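Side-chain contacts in unsaturated glucuronyl hydrolase (Streptococcus agalactiae, PDB 2ZZR), which hydrolyses unsaturated disaccharides of chondroitin, hyaluronan and heparin, releasing an unsaturated uronic acid from the sugar next to it: residues H201-A206 with R260-Y265; F183-Q188 with E192-V197; P51-F56 with E67-F72; I43-E48 with L351-P356. All coordinates share one frame; numbering follows the deposited sequence.

Overall arrangement
The four contacts lie within a mainly helical chain of the six-hairpin, alpha-barrel type. Along the chain contact 3 comes first, then contact 2, then contact 1, while contact 4 spans them all by bringing 43-48 to 351-356. Contacts 1 and 2 share helix 192-209; their centres are about 13 Å apart and they touch through Lys261, which forms a salt bridge with Glu187. Contacts 3 and 4 have centres about 13 Å apart and meet where Phe46 packs on Pro51 and Pro356 on Thr55. The two pairs are well separated, with centres about 28 to 38 Å apart, and in contact 3 the side chain of Glu67 lies about 7 Å from that of Asp114, the probable nucleophile.

Contact 1. Residues H201-A206 with R260-Y265; sequences HFYASA and RKMKDY
Asp264 OD2 accepts the hydroxyl hydrogen of Tyr203 at 2.6 Å from OH, the sole hydrogen bond between the segments. The phenol meets this oxygen on its anti side, 25° out of the carboxylate plane, while OD2 itself lies at the edge of the Tyr203 ring. The other oxygen, OD1, accepts from the backbone N of Gln266, so both ends of the carboxylate are held; this double grip probably favours its charged form. Asp264 is thereby the N-cap of helix 265-280. Here a short loop links two helices of the six-hairpin barrel: helix 245-262 ends, Lys263 takes positive phi, and helix 265-280 starts, all beside helix 192-209. Met262 packs against the phenol and Phe202. Its chain bends at the thioether (chi3 64°), bringing CE to 3.4 Å from Tyr203 CE1 and 3.9 Å from Phe202 CD2. The sulfur makes a Met-aromatic contact, with SD 4.6 Å from the centroid of the Phe202 ring and oblique to it. Phe202 CD2 in turn stands 4.1 Å above one face of the Tyr203 ring. Gln267 touches both Phe202 and Met262, and Leu176 packs on Phe202 from helix 175-178.

Contact 2. Residues F183-Q188 with E192-V197; sequences FFAYEQ and EKYRQV
Ala185 CB sits over the centre of the Tyr194 ring, 3.5 Å from its centroid and only 5° off the normal, a CH-pi contact. Beside it Tyr186 CB and Tyr194 CB meet at 3.9 Å. The Tyr186 phenol is backed on one face by Arg195: CB lies 3.7 Å from Tyr186 CG, and CD is 4.0 Å from the ring centroid in a second CH-pi contact. With CG anti to the backbone N (chi1 -175°) and the chain extended as far as NE, the arginine runs alongside the phenol in the same direction. Helices 180-189 and 192-209 form an antiparallel hairpin; the axes of 183-188 and 192-197 approach to 7.6 Å, with their directions 156° apart. Further along, Arg195 CG comes to the edge of the Phe183 ring, 4.1 Å from CE2. Glu192 OE1 approaches Tyr186 CE1 at 3.7 Å, its side chain parallel in sense to the tyrosine. In the outer shell Arg195 NH2 bonds to Lys261 O, and Tyr194 OH bonds to Asp144 OD1 on helix 133-147.

Contact 3. Residues P51-F56 with E67-F72; sequences PTPATF and EWTNGF
Pro51 reaches Thr69 through a water, which donates to Pro51 O at 2.7 Å and hydrogen-bonds to Thr69 OG1, also at 2.7 Å. Next in sequence, Thr52 turns back over the bend: its OG1 donates to Ala54 O at 2.8 Å and accepts from Lys61 N of the adjoining strand. Pro53 then carries the direct contact, its ring crossing Thr69 at about a right angle, with CG 3.4 Å from Thr69 OG1 and CB 3.9 Å from Thr69 CG2. A Thr69 chi1 of 48° aims OG1 at water and proline and lays CG2 over the centre of the Trp68 ring. Here strand 50-56 of a two-stranded hairpin turns a corner against the start of helix 70-84. Pro53 CG also touches Glu67 OE2 at 3.8 Å, while Glu67 OE1 is fixed by Trp68 N at 3.0 Å through its anti lone pair. Trp68 packs on Asp114, the probable nucleophile, placing this contact beside the active site. Beyond the corner, Thr55 OG1 hydrogen-bonds to Glu373 OE2.

Contact 4. Residues I43-E48 with L351-P356; sequences IDYFGE and LIAGRP
Tyr45, near the C-terminal end of helix 25-46, lies against a type II beta turn running from Ile352 to Arg355, so a late loop of the chain is packed onto an early helix of the alpha barrel. The chief interaction is CH-pi: Gly354 CA stands over one face of the phenol, 4.0 Å from the ring centroid and 26° off the normal, displaced toward the rim. Having no side chain, Gly354 lets its backbone come this close, and its positive phi suits the third position of the turn. Apolar packing adds Ala353 CB, 3.7 Å from Tyr45 CD2. A chi1 of -178° swings the ring out beside its own carbonyl carbon and across the turn. On the helix side, Phe46 turns a face to Tyr45 CD1, which is 3.4 Å above its plane. No hydrogen bond joins the two segments directly; polar links come from the preceding helix turns. Asn42 bridges the turn, OD1 bonding to Gly354 N and ND2 to Arg355 O, and Gln38 NE2 reaches Ile352 O. Tyr45 OH is held by Tyr60 O on strand 59-63. Inside the turn Arg355 N bonds to Ile352 O at 3.2 Å.

Contact 1. Residues H201-A206 with R260-Y265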
loop_
_atom_site.group_PDB
_atom_site.type_symbol
_atom_site.label_atom_id
_atom_site.label_comp_id
_atom_site.label_asym_id
_atom_site.label_seq_id
_atom_site.Cartn_x
_atom_site.Cartn_y
_atom_site.Cartn_z
ATOM N N HIS A 201 17.219 -4.465 -1.217
ATOM C CA HIS A 201 15.903 -5.100 -1.241
ATOM C C HIS A 201 15.098 -4.653 -2.446
ATOM O O HIS A 201 14.426 -5.465 -3.080
ATOM C CB HIS A 201 15.096 -4.837 0.030
ATOM C CG HIS A 201 13.755 -5.494 0.003
ATOM N ND1 HIS A 201 13.543 -6.759 0.508
ATOM C CD2 HIS A 201 12.576 -5.099 -0.534
ATOM C CE1 HIS A 201 12.283 -7.102 0.314
ATOM N NE2 HIS A 201 11.675 -6.114 -0.321
ATOM N N PHE A 202 15.162 -3.361 -2.767
ATOM C CA PHE A 202 14.452 -2.886 -3.932
ATOM C C PHE A 202 14.876 -3.633 -5.202
ATOM O O PHE A 202 14.034 -4.132 -5.937
ATOM C CB PHE A 202 14.575 -1.369 -4.170
ATOM C CG PHE A 202 13.832 -0.944 -5.396
ATOM C CD1 PHE A 202 12.464 -0.680 -5.334
ATOM C CD2 PHE A 202 14.464 -0.940 -6.639
ATOM C CE1 PHE A 202 11.747 -0.358 -6.486
ATOM C CE2 PHE A 202 13.764 -0.623 -7.790
ATOM C CZ PHE A 202 12.392 -0.333 -7.718
ATOM N N TYR A 203 16.181 -3.706 -5.452
ATOM C CA TYR A 203 16.666 -4.351 -6.677
ATOM C C TYR A 203 16.413 -5.851 -6.704
ATOM O O TYR A 203 16.108 -6.396 -7.752
ATOM C CB TYR A 203 18.137 -4.022 -6.943
ATOM C CG TYR A 203 18.334 -2.595 -7.407
ATOM C CD1 TYR A 203 19.039 -1.680 -6.630
ATOM C CD2 TYR A 203 17.788 -2.155 -8.618
ATOM C CE1 TYR A 203 19.217 -0.365 -7.054
ATOM C CE2 TYR A 203 17.957 -0.837 -9.052
ATOM C CZ TYR A 203 18.674 0.048 -8.262
ATOM O OH TYR A 203 18.854 1.356 -8.676
ATOM N N ALA A 204 16.522 -6.504 -5.550
ATOM C CA ALA A 204 16.174 -7.928 -5.446
ATOM C C ALA A 204 14.713 -8.141 -5.846
ATOM O O ALA A 204 14.375 -9.106 -6.546
ATOM C CB ALA A 204 16.438 -8.439 -4.038
ATOM N N SER A 205 13.852 -7.218 -5.428
ATOM C CA SER A 205 12.448 -7.268 -5.800
ATOM C C SER A 205 12.263 -6.997 -7.297
ATOM O O SER A 205 11.660 -7.803 -8.018
ATOM C CB SER A 205 11.648 -6.265 -4.970
ATOM O OG SER A 205 11.726 -6.564 -3.587
ATOM N N ALA A 206 12.800 -5.867 -7.759
ATOM C CA ALA A 206 12.621 -5.416 -9.140
ATOM C C ALA A 206 13.059 -6.464 -10.158
ATOM O O ALA A 206 12.419 -6.646 -11.193
ATOM C CB ALA A 206 13.382 -4.109 -9.375
ATOM N N ARG A 260 11.596 8.095 -5.121
ATOM C CA ARG A 260 11.859 9.351 -4.395
ATOM C C ARG A 260 13.263 9.353 -3.815
ATOM O O ARG A 260 13.954 10.369 -3.830
ATOM C CB ARG A 260 10.917 9.519 -3.209
ATOM C CG ARG A 260 9.447 9.614 -3.516
ATOM C CD ARG A 260 8.680 9.692 -2.194
ATOM N NE ARG A 260 8.897 8.496 -1.371
ATOM C CZ ARG A 260 8.758 8.443 -0.047
ATOM N NH1 ARG A 260 8.403 9.526 0.641
ATOM N NH2 ARG A 260 8.982 7.302 0.596
ATOM N N LYS A 261 13.661 8.198 -3.291
ATOM C CA LYS A 261 14.856 8.075 -2.476
ATOM C C LYS A 261 16.059 7.548 -3.251
ATOM O O LYS A 261 17.192 7.551 -2.743
ATOM C CB LYS A 261 14.560 7.168 -1.279
ATOM C CG LYS A 261 13.310 7.556 -0.496
ATOM C CD LYS A 261 13.408 8.979 0.055
ATOM C CE LYS A 261 12.145 9.376 0.807
ATOM N NZ LYS A 261 12.276 10.789 1.302
ATOM N N MET A 262 15.819 7.095 -4.474
ATOM C CA MET A 262 16.858 6.429 -5.258
ATOM C C MET A 262 17.131 7.137 -6.572
ATOM O O MET A 262 18.273 7.146 -7.053
ATOM C CB MET A 262 16.480 4.963 -5.504
ATOM C CG MET A 262 16.440 4.146 -4.233
ATOM S SD MET A 262 15.762 2.495 -4.453
ATOM C CE MET A 262 16.971 1.776 -5.561
ATOM N N LYS A 263 16.079 7.721 -7.144
ATOM C CA LYS A 263 16.170 8.504 -8.383
ATOM C C LYS A 263 16.865 7.754 -9.517
ATOM O O LYS A 263 17.711 8.303 -10.239
ATOM C CB LYS A 263 16.817 9.870 -8.114
ATOM C CG LYS A 263 15.953 10.789 -7.237
ATOM C CD LYS A 263 14.580 10.996 -7.884
ATOM C CE LYS A 263 13.707 11.977 -7.116
ATOM N NZ LYS A 263 13.718 13.318 -7.786
ATOM N N ASP A 264 16.495 6.488 -9.666
ATOM C CA ASP A 264 16.979 5.664 -10.765
ATOM C C ASP A 264 15.890 5.650 -11.824
ATOM O O ASP A 264 14.790 5.170 -11.568
ATOM C CB ASP A 264 17.284 4.253 -10.237
ATOM C CG ASP A 264 17.703 3.272 -11.326
ATOM O OD1 ASP A 264 17.817 3.654 -12.512
ATOM O OD2 ASP A 264 17.916 2.094 -10.971
ATOM N N TYR A 265 16.185 6.192 -13.005
ATOM C CA TYR A 265 15.190 6.250 -14.079
ATOM C C TYR A 265 14.649 4.871 -14.494
ATOM O O TYR A 265 13.531 4.772 -15.002
ATOM C CB TYR A 265 15.714 7.021 -15.303
ATOM C CG TYR A 265 14.648 7.225 -16.350
ATOM C CD1 TYR A 265 14.584 6.400 -17.480
ATOM C CD2 TYR A 265 13.674 8.218 -16.198
ATOM C CE1 TYR A 265 13.596 6.570 -18.432
ATOM C CE2 TYR A 265 12.674 8.394 -17.146
ATOM C CZ TYR A 265 12.641 7.565 -18.259
ATOM O OH TYR A 265 11.654 7.731 -19.194
#

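Contact 2. Residues F183-Q188 with E192-V197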
loop_
_atom_site.group_PDB
_atom_site.type_symbol
_atom_site.label_atom_id
_atom_site.label_comp_id
_atom_site.label_asym_id
_atom_site.label_seq_id
_atom_site.Cartn_x
_atom_site.Cartn_y
_atom_site.Cartn_z
ATOM N N PHE A 183 14.277 3.990 4.562
ATOM C CA PHE A 183 14.724 5.261 3.984
ATOM C C PHE A 183 14.540 6.407 4.983
ATOM O O PHE A 183 15.383 7.304 5.051
ATOM C CB PHE A 183 13.998 5.583 2.675
ATOM C CG PHE A 183 14.460 4.758 1.487
ATOM C CD1 PHE A 183 13.544 4.017 0.747
ATOM C CD2 PHE A 183 15.802 4.747 1.097
ATOM C CE1 PHE A 183 13.951 3.267 -0.362
ATOM C CE2 PHE A 183 16.223 3.998 -0.008
ATOM C CZ PHE A 183 15.293 3.255 -0.739
ATOM N N PHE A 184 13.448 6.371 5.748
ATOM C CA PHE A 184 13.207 7.368 6.799
ATOM C C PHE A 184 14.282 7.279 7.885
ATOM O O PHE A 184 14.861 8.298 8.285
ATOM C CB PHE A 184 11.810 7.207 7.413
ATOM C CG PHE A 184 11.557 8.123 8.585
ATOM C CD1 PHE A 184 11.137 9.434 8.377
ATOM C CD2 PHE A 184 11.759 7.682 9.890
ATOM C CE1 PHE A 184 10.914 10.295 9.457
ATOM C CE2 PHE A 184 11.538 8.535 10.978
ATOM C CZ PHE A 184 11.105 9.838 10.759
ATOM N N ALA A 185 14.551 6.062 8.358
ATOM C CA ALA A 185 15.580 5.855 9.382
ATOM C C ALA A 185 16.943 6.347 8.910
ATOM O O ALA A 185 17.693 6.941 9.691
ATOM C CB ALA A 185 15.643 4.393 9.799
ATOM N N TYR A 186 17.253 6.128 7.634
ATOM C CA TYR A 186 18.488 6.652 7.054
ATOM C C TYR A 186 18.539 8.178 7.144
ATOM O O TYR A 186 19.554 8.748 7.558
ATOM C CB TYR A 186 18.654 6.213 5.596
ATOM C CG TYR A 186 19.708 7.021 4.874
ATOM C CD1 TYR A 186 21.063 6.880 5.190
ATOM C CD2 TYR A 186 19.349 7.949 3.899
ATOM C CE1 TYR A 186 22.033 7.637 4.540
ATOM C CE2 TYR A 186 20.308 8.711 3.247
ATOM C CZ TYR A 186 21.644 8.549 3.570
ATOM O OH TYR A 186 22.588 9.301 2.914
ATOM N N GLU A 187 17.447 8.829 6.748
ATOM C CA GLU A 187 17.384 10.295 6.734
ATOM C C GLU A 187 17.526 10.892 8.134
ATOM O O GLU A 187 18.151 11.942 8.306
ATOM C CB GLU A 187 16.090 10.769 6.073
ATOM C CG GLU A 187 16.059 10.497 4.570
ATOM C CD GLU A 187 14.706 10.754 3.935
ATOM O OE1 GLU A 187 13.723 10.993 4.667
ATOM O OE2 GLU A 187 14.630 10.720 2.688
ATOM N N GLN A 188 16.963 10.208 9.128
ATOM C CA GLN A 188 16.971 10.696 10.512
ATOM C C GLN A 188 18.299 10.477 11.236
ATOM O O GLN A 188 18.707 11.303 12.061
ATOM C CB GLN A 188 15.832 10.052 11.314
ATOM C CG GLN A 188 14.441 10.424 10.827
ATOM C CD GLN A 188 14.183 11.925 10.850
ATOM O OE1 GLN A 188 14.441 12.593 11.853
ATOM N NE2 GLN A 188 13.669 12.460 9.743
ATOM N N GLU A 192 24.038 4.737 7.007
ATOM C CA GLU A 192 23.964 4.209 5.644
ATOM C C GLU A 192 23.405 2.790 5.552
ATOM O O GLU A 192 22.870 2.408 4.516
ATOM C CB GLU A 192 25.349 4.256 4.990
ATOM C CG GLU A 192 25.858 5.659 4.695
ATOM C CD GLU A 192 25.657 6.072 3.252
ATOM O OE1 GLU A 192 24.585 5.777 2.677
ATOM O OE2 GLU A 192 26.583 6.698 2.687
ATOM N N LYS A 193 23.533 2.010 6.627
ATOM C CA LYS A 193 23.080 0.609 6.612
ATOM C C LYS A 193 21.591 0.501 6.293
ATOM O O LYS A 193 21.177 -0.394 5.564
ATOM C CB LYS A 193 23.404 -0.096 7.932
ATOM C CG LYS A 193 24.896 -0.338 8.151
ATOM C CD LYS A 193 25.164 -0.862 9.551
ATOM C CE LYS A 193 26.663 -0.950 9.831
ATOM N NZ LYS A 193 26.923 -1.220 11.276
ATOM N N TYR A 194 20.803 1.430 6.830
ATOM C CA TYR A 194 19.367 1.484 6.553
ATOM C C TYR A 194 19.109 1.622 5.055
ATOM O O TYR A 194 18.266 0.915 4.488
ATOM C CB TYR A 194 18.713 2.664 7.268
ATOM C CG TYR A 194 18.655 2.586 8.778
ATOM C CD1 TYR A 194 19.244 3.579 9.557
ATOM C CD2 TYR A 194 17.979 1.548 9.427
ATOM C CE1 TYR A 194 19.184 3.534 10.951
ATOM C CE2 TYR A 194 17.913 1.493 10.826
ATOM C CZ TYR A 194 18.518 2.497 11.575
ATOM O OH TYR A 194 18.459 2.474 12.953
ATOM N N ARG A 195 19.827 2.552 4.426
ATOM C CA ARG A 195 19.661 2.834 3.005
ATOM C C ARG A 195 20.140 1.659 2.152
ATOM O O ARG A 195 19.481 1.283 1.187
ATOM C CB ARG A 195 20.394 4.123 2.608
ATOM C CG ARG A 195 20.139 4.526 1.158
ATOM C CD ARG A 195 20.776 5.852 0.755
ATOM N NE ARG A 195 20.174 6.310 -0.499
ATOM C CZ ARG A 195 20.540 5.895 -1.711
ATOM N NH1 ARG A 195 21.534 5.022 -1.852
ATOM N NH2 ARG A 195 19.913 6.358 -2.787
ATOM N N GLN A 196 21.285 1.083 2.521
ATOM C CA GLN A 196 21.844 -0.065 1.804
ATOM C C GLN A 196 20.872 -1.238 1.748
ATOM O O GLN A 196 20.679 -1.827 0.691
ATOM C CB GLN A 196 23.180 -0.495 2.417
ATOM C CG GLN A 196 24.302 0.494 2.142
ATOM C CD GLN A 196 25.543 0.282 3.003
ATOM O OE1 GLN A 196 25.499 -0.364 4.059
ATOM N NE2 GLN A 196 26.659 0.849 2.557
ATOM N N VAL A 197 20.260 -1.563 2.883
ATOM C CA VAL A 197 19.262 -2.635 2.946
ATOM C C VAL A 197 18.046 -2.313 2.069
ATOM O O VAL A 197 17.584 -3.167 1.302
ATOM C CB VAL A 197 18.840 -2.924 4.403
ATOM C CG1 VAL A 197 17.572 -3.775 4.458
ATOM C CG2 VAL A 197 19.967 -3.611 5.147
#

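Contact 3. Residues P51-F56 with E67-F72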
loop_
_atom_site.group_PDB
_atom_site.type_symbol
_atom_site.label_atom_id
_atom_site.label_comp_id
_atom_site.label_asym_id
_atom_site.label_seq_id
_atom_site.Cartn_x
_atom_site.Cartn_y
_atom_site.Cartn_z
ATOM N N PRO A 51 -9.702 -1.931 14.270
ATOM C CA PRO A 51 -10.465 -2.775 13.359
ATOM C C PRO A 51 -9.675 -4.031 13.038
ATOM O O PRO A 51 -8.438 -3.993 13.020
ATOM C CB PRO A 51 -10.594 -1.917 12.092
ATOM C CG PRO A 51 -9.511 -0.898 12.190
ATOM C CD PRO A 51 -9.310 -0.650 13.651
ATOM N N THR A 52 -10.387 -5.131 12.807
ATOM C CA THR A 52 -9.784 -6.323 12.222
ATOM C C THR A 52 -9.334 -5.977 10.794
ATOM O O THR A 52 -9.802 -4.982 10.228
ATOM C CB THR A 52 -10.782 -7.506 12.180
ATOM O OG1 THR A 52 -12.041 -7.063 11.649
ATOM C CG2 THR A 52 -10.985 -8.074 13.576
ATOM N N PRO A 53 -8.402 -6.771 10.218
ATOM C CA PRO A 53 -7.944 -6.527 8.844
ATOM C C PRO A 53 -9.078 -6.271 7.856
ATOM O O PRO A 53 -9.006 -5.313 7.079
ATOM C CB PRO A 53 -7.190 -7.819 8.499
ATOM C CG PRO A 53 -6.615 -8.236 9.811
ATOM C CD PRO A 53 -7.686 -7.908 10.834
ATOM N N ALA A 54 -10.114 -7.110 7.895
ATOM C CA ALA A 54 -11.263 -6.969 7.012
ATOM C C ALA A 54 -12.575 -6.985 7.792
ATOM O O ALA A 54 -12.608 -7.376 8.966
ATOM C CB ALA A 54 -11.260 -8.073 5.956
ATOM N N THR A 55 -13.645 -6.552 7.130
ATOM C CA THR A 55 -14.981 -6.556 7.716
ATOM C C THR A 55 -15.612 -7.944 7.587
ATOM O O THR A 55 -15.125 -8.794 6.830
ATOM C CB THR A 55 -15.905 -5.524 7.034
ATOM O OG1 THR A 55 -16.061 -5.857 5.652
ATOM C CG2 THR A 55 -15.346 -4.092 7.163
ATOM N N PHE A 56 -16.693 -8.154 8.339
ATOM C CA PHE A 56 -17.495 -9.377 8.293
ATOM C C PHE A 56 -18.923 -8.929 8.050
ATOM O O PHE A 56 -19.512 -8.253 8.899
ATOM C CB PHE A 56 -17.412 -10.121 9.627
ATOM C CG PHE A 56 -16.029 -10.602 9.978
ATOM C CD1 PHE A 56 -15.648 -11.914 9.700
ATOM C CD2 PHE A 56 -15.111 -9.751 10.596
ATOM C CE1 PHE A 56 -14.372 -12.370 10.024
ATOM C CE2 PHE A 56 -13.828 -10.195 10.921
ATOM C CZ PHE A 56 -13.458 -11.510 10.639
ATOM N N GLU A 67 -1.882 -7.380 14.898
ATOM C CA GLU A 67 -1.939 -7.743 13.477
ATOM C C GLU A 67 -0.928 -6.954 12.638
ATOM O O GLU A 67 -0.124 -6.203 13.183
ATOM C CB GLU A 67 -3.360 -7.584 12.921
ATOM C CG GLU A 67 -4.163 -8.898 12.839
ATOM C CD GLU A 67 -3.686 -9.842 11.748
ATOM O OE1 GLU A 67 -2.628 -9.583 11.139
ATOM O OE2 GLU A 67 -4.376 -10.861 11.508
ATOM N N TRP A 68 -0.954 -7.151 11.319
ATOM C CA TRP A 68 -0.093 -6.386 10.408
ATOM C C TRP A 68 -0.778 -5.104 9.935
ATOM O O TRP A 68 -0.163 -4.287 9.245
ATOM C CB TRP A 68 0.332 -7.232 9.191
ATOM C CG TRP A 68 -0.766 -7.555 8.196
ATOM C CD1 TRP A 68 -1.646 -8.600 8.258
ATOM C CD2 TRP A 68 -1.078 -6.841 6.990
ATOM N NE1 TRP A 68 -2.487 -8.579 7.173
ATOM C CE2 TRP A 68 -2.164 -7.510 6.377
ATOM C CE3 TRP A 68 -0.549 -5.696 6.370
ATOM C CZ2 TRP A 68 -2.741 -7.070 5.175
ATOM C CZ3 TRP A 68 -1.118 -5.259 5.169
ATOM C CH2 TRP A 68 -2.204 -5.949 4.584
ATOM N N THR A 69 -2.035 -4.937 10.342
ATOM C CA THR A 69 -2.949 -3.952 9.756
ATOM C C THR A 69 -3.305 -2.784 10.684
ATOM O O THR A 69 -3.996 -1.851 10.261
ATOM C CB THR A 69 -4.271 -4.622 9.361
ATOM O OG1 THR A 69 -4.746 -5.428 10.451
ATOM C CG2 THR A 69 -4.094 -5.497 8.130
ATOM N N ASN A 70 -2.858 -2.840 11.936
ATOM C CA ASN A 70 -3.285 -1.846 12.940
ATOM C C ASN A 70 -2.942 -0.399 12.584
ATOM O O ASN A 70 -3.716 0.512 12.887
ATOM C CB ASN A 70 -2.719 -2.172 14.314
ATOM C CG ASN A 70 -3.180 -3.517 14.815
ATOM O OD1 ASN A 70 -4.169 -3.618 15.553
ATOM N ND2 ASN A 70 -2.483 -4.560 14.402
ATOM N N GLY A 71 -1.795 -0.210 11.940
ATOM C CA GLY A 71 -1.314 1.120 11.537
ATOM C C GLY A 71 -2.211 1.842 10.548
ATOM O O GLY A 71 -2.223 3.077 10.519
ATOM N N PHE A 72 -2.958 1.084 9.740
ATOM C CA PHE A 72 -3.871 1.663 8.751
ATOM C C PHE A 72 -5.034 2.399 9.409
ATOM O O PHE A 72 -5.498 3.414 8.892
ATOM C CB PHE A 72 -4.393 0.604 7.771
ATOM C CG PHE A 72 -3.324 0.011 6.897
ATOM C CD1 PHE A 72 -2.619 0.810 5.991
ATOM C CD2 PHE A 72 -3.019 -1.347 6.974
ATOM C CE1 PHE A 72 -1.625 0.265 5.176
ATOM C CE2 PHE A 72 -2.024 -1.900 6.166
ATOM C CZ PHE A 72 -1.328 -1.093 5.267
HETATM O O HOH W 1 -5.728 -4.177 12.639
#

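Contact 4. Residues I43-E48 with L351-P356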
loop_
_atom_site.group_PDB
_atom_site.type_symbol
_atom_site.label_atom_id
_atom_site.label_comp_id
_atom_site.label_asym_id
_atom_site.label_seq_id
_atom_site.Cartn_x
_atom_site.Cartn_y
_atom_site.Cartn_z
ATOM N N ILE A 43 -14.512 5.730 15.746
ATOM C CA ILE A 43 -13.674 6.063 16.905
ATOM C C ILE A 43 -14.368 5.608 18.201
ATOM O O ILE A 43 -13.728 5.089 19.124
ATOM C CB ILE A 43 -13.316 7.577 16.952
ATOM C CG1 ILE A 43 -12.296 7.910 15.856
ATOM C CG2 ILE A 43 -12.753 7.979 18.327
ATOM C CD1 ILE A 43 -11.937 9.390 15.757
ATOM N N ASP A 44 -15.681 5.790 18.243
ATOM C CA ASP A 44 -16.490 5.357 19.377
ATOM C C ASP A 44 -16.660 3.831 19.420
ATOM O O ASP A 44 -16.672 3.232 20.499
ATOM C CB ASP A 44 -17.846 6.064 19.347
ATOM C CG ASP A 44 -17.725 7.582 19.503
ATOM O OD1 ASP A 44 -16.858 8.060 20.266
ATOM O OD2 ASP A 44 -18.516 8.300 18.865
ATOM N N TYR A 45 -16.779 3.218 18.243
ATOM C CA TYR A 45 -16.896 1.765 18.102
ATOM C C TYR A 45 -15.622 1.026 18.531
ATOM O O TYR A 45 -15.690 0.044 19.279
ATOM C CB TYR A 45 -17.282 1.408 16.660
ATOM C CG TYR A 45 -17.480 -0.073 16.382
ATOM C CD1 TYR A 45 -16.577 -0.775 15.584
ATOM C CD2 TYR A 45 -18.572 -0.768 16.904
ATOM C CE1 TYR A 45 -16.749 -2.127 15.315
ATOM C CE2 TYR A 45 -18.756 -2.132 16.639
ATOM C CZ TYR A 45 -17.834 -2.802 15.846
ATOM O OH TYR A 45 -18.004 -4.142 15.574
ATOM N N PHE A 46 -14.466 1.505 18.073
ATOM C CA PHE A 46 -13.192 0.854 18.385
ATOM C C PHE A 46 -12.582 1.272 19.716
ATOM O O PHE A 46 -11.858 0.494 20.331
ATOM C CB PHE A 46 -12.176 1.041 17.242
ATOM C CG PHE A 46 -12.620 0.435 15.940
ATOM C CD1 PHE A 46 -12.921 -0.922 15.858
ATOM C CD2 PHE A 46 -12.747 1.217 14.796
ATOM C CE1 PHE A 46 -13.342 -1.488 14.667
ATOM C CE2 PHE A 46 -13.172 0.656 13.593
ATOM C CZ PHE A 46 -13.471 -0.699 13.530
ATOM N N GLY A 47 -12.878 2.492 20.162
ATOM C CA GLY A 47 -12.231 3.044 21.352
ATOM C C GLY A 47 -10.724 3.128 21.179
ATOM O O GLY A 47 -10.233 3.710 20.206
ATOM N N GLU A 48 -9.992 2.533 22.116
ATOM C CA GLU A 48 -8.531 2.476 22.036
ATOM C C GLU A 48 -8.040 1.219 21.309
ATOM O O GLU A 48 -6.835 0.996 21.174
ATOM C CB GLU A 48 -7.897 2.612 23.427
ATOM C CG GLU A 48 -7.920 4.062 23.945
ATOM C CD GLU A 48 -7.129 4.284 25.227
ATOM O OE1 GLU A 48 -6.107 3.601 25.452
ATOM O OE2 GLU A 48 -7.528 5.172 26.012
ATOM N N LEU A 351 -24.024 4.892 7.207
ATOM C CA LEU A 351 -23.266 5.384 8.353
ATOM C C LEU A 351 -23.706 4.729 9.659
ATOM O O LEU A 351 -24.521 5.282 10.406
ATOM C CB LEU A 351 -23.358 6.914 8.457
ATOM C CG LEU A 351 -22.806 7.780 7.318
ATOM C CD1 LEU A 351 -23.071 9.246 7.618
ATOM C CD2 LEU A 351 -21.319 7.540 7.076
ATOM N N ILE A 352 -23.166 3.541 9.923
ATOM C CA ILE A 352 -23.403 2.830 11.184
ATOM C C ILE A 352 -22.094 2.238 11.715
ATOM O O ILE A 352 -21.150 2.021 10.948
ATOM C CB ILE A 352 -24.506 1.734 11.071
ATOM C CG1 ILE A 352 -24.144 0.675 10.030
ATOM C CG2 ILE A 352 -25.872 2.359 10.751
ATOM C CD1 ILE A 352 -24.917 -0.629 10.173
ATOM N N ALA A 353 -22.051 1.986 13.023
ATOM C CA ALA A 353 -20.846 1.514 13.707
ATOM C C ALA A 353 -20.207 0.302 13.027
ATOM O O ALA A 353 -20.886 -0.679 12.715
ATOM C CB ALA A 353 -21.149 1.212 15.178
ATOM N N GLY A 354 -18.903 0.402 12.774
ATOM C CA GLY A 354 -18.126 -0.707 12.220
ATOM C C GLY A 354 -18.075 -0.843 10.707
ATOM O O GLY A 354 -17.379 -1.718 10.195
ATOM N N ARG A 355 -18.810 0.003 9.986
ATOM C CA ARG A 355 -18.749 0.009 8.520
ATOM C C ARG A 355 -17.375 0.515 8.069
ATOM O O ARG A 355 -16.738 1.293 8.784
ATOM C CB ARG A 355 -19.851 0.889 7.916
ATOM C CG ARG A 355 -21.285 0.375 8.098
ATOM C CD ARG A 355 -21.684 -0.688 7.094
ATOM N NE ARG A 355 -21.846 -0.168 5.734
ATOM C CZ ARG A 355 -22.358 -0.861 4.723
ATOM N NH1 ARG A 355 -22.462 -0.309 3.522
ATOM N NH2 ARG A 355 -22.775 -2.107 4.910
ATOM N N PRO A 356 -16.911 0.062 6.887
ATOM C CA PRO A 356 -15.652 0.554 6.342
ATOM C C PRO A 356 -15.871 1.829 5.527
ATOM O O PRO A 356 -17.013 2.213 5.275
ATOM C CB PRO A 356 -15.216 -0.584 5.419
ATOM C CG PRO A 356 -16.496 -1.143 4.905
ATOM C CD PRO A 356 -17.532 -0.941 6.001
#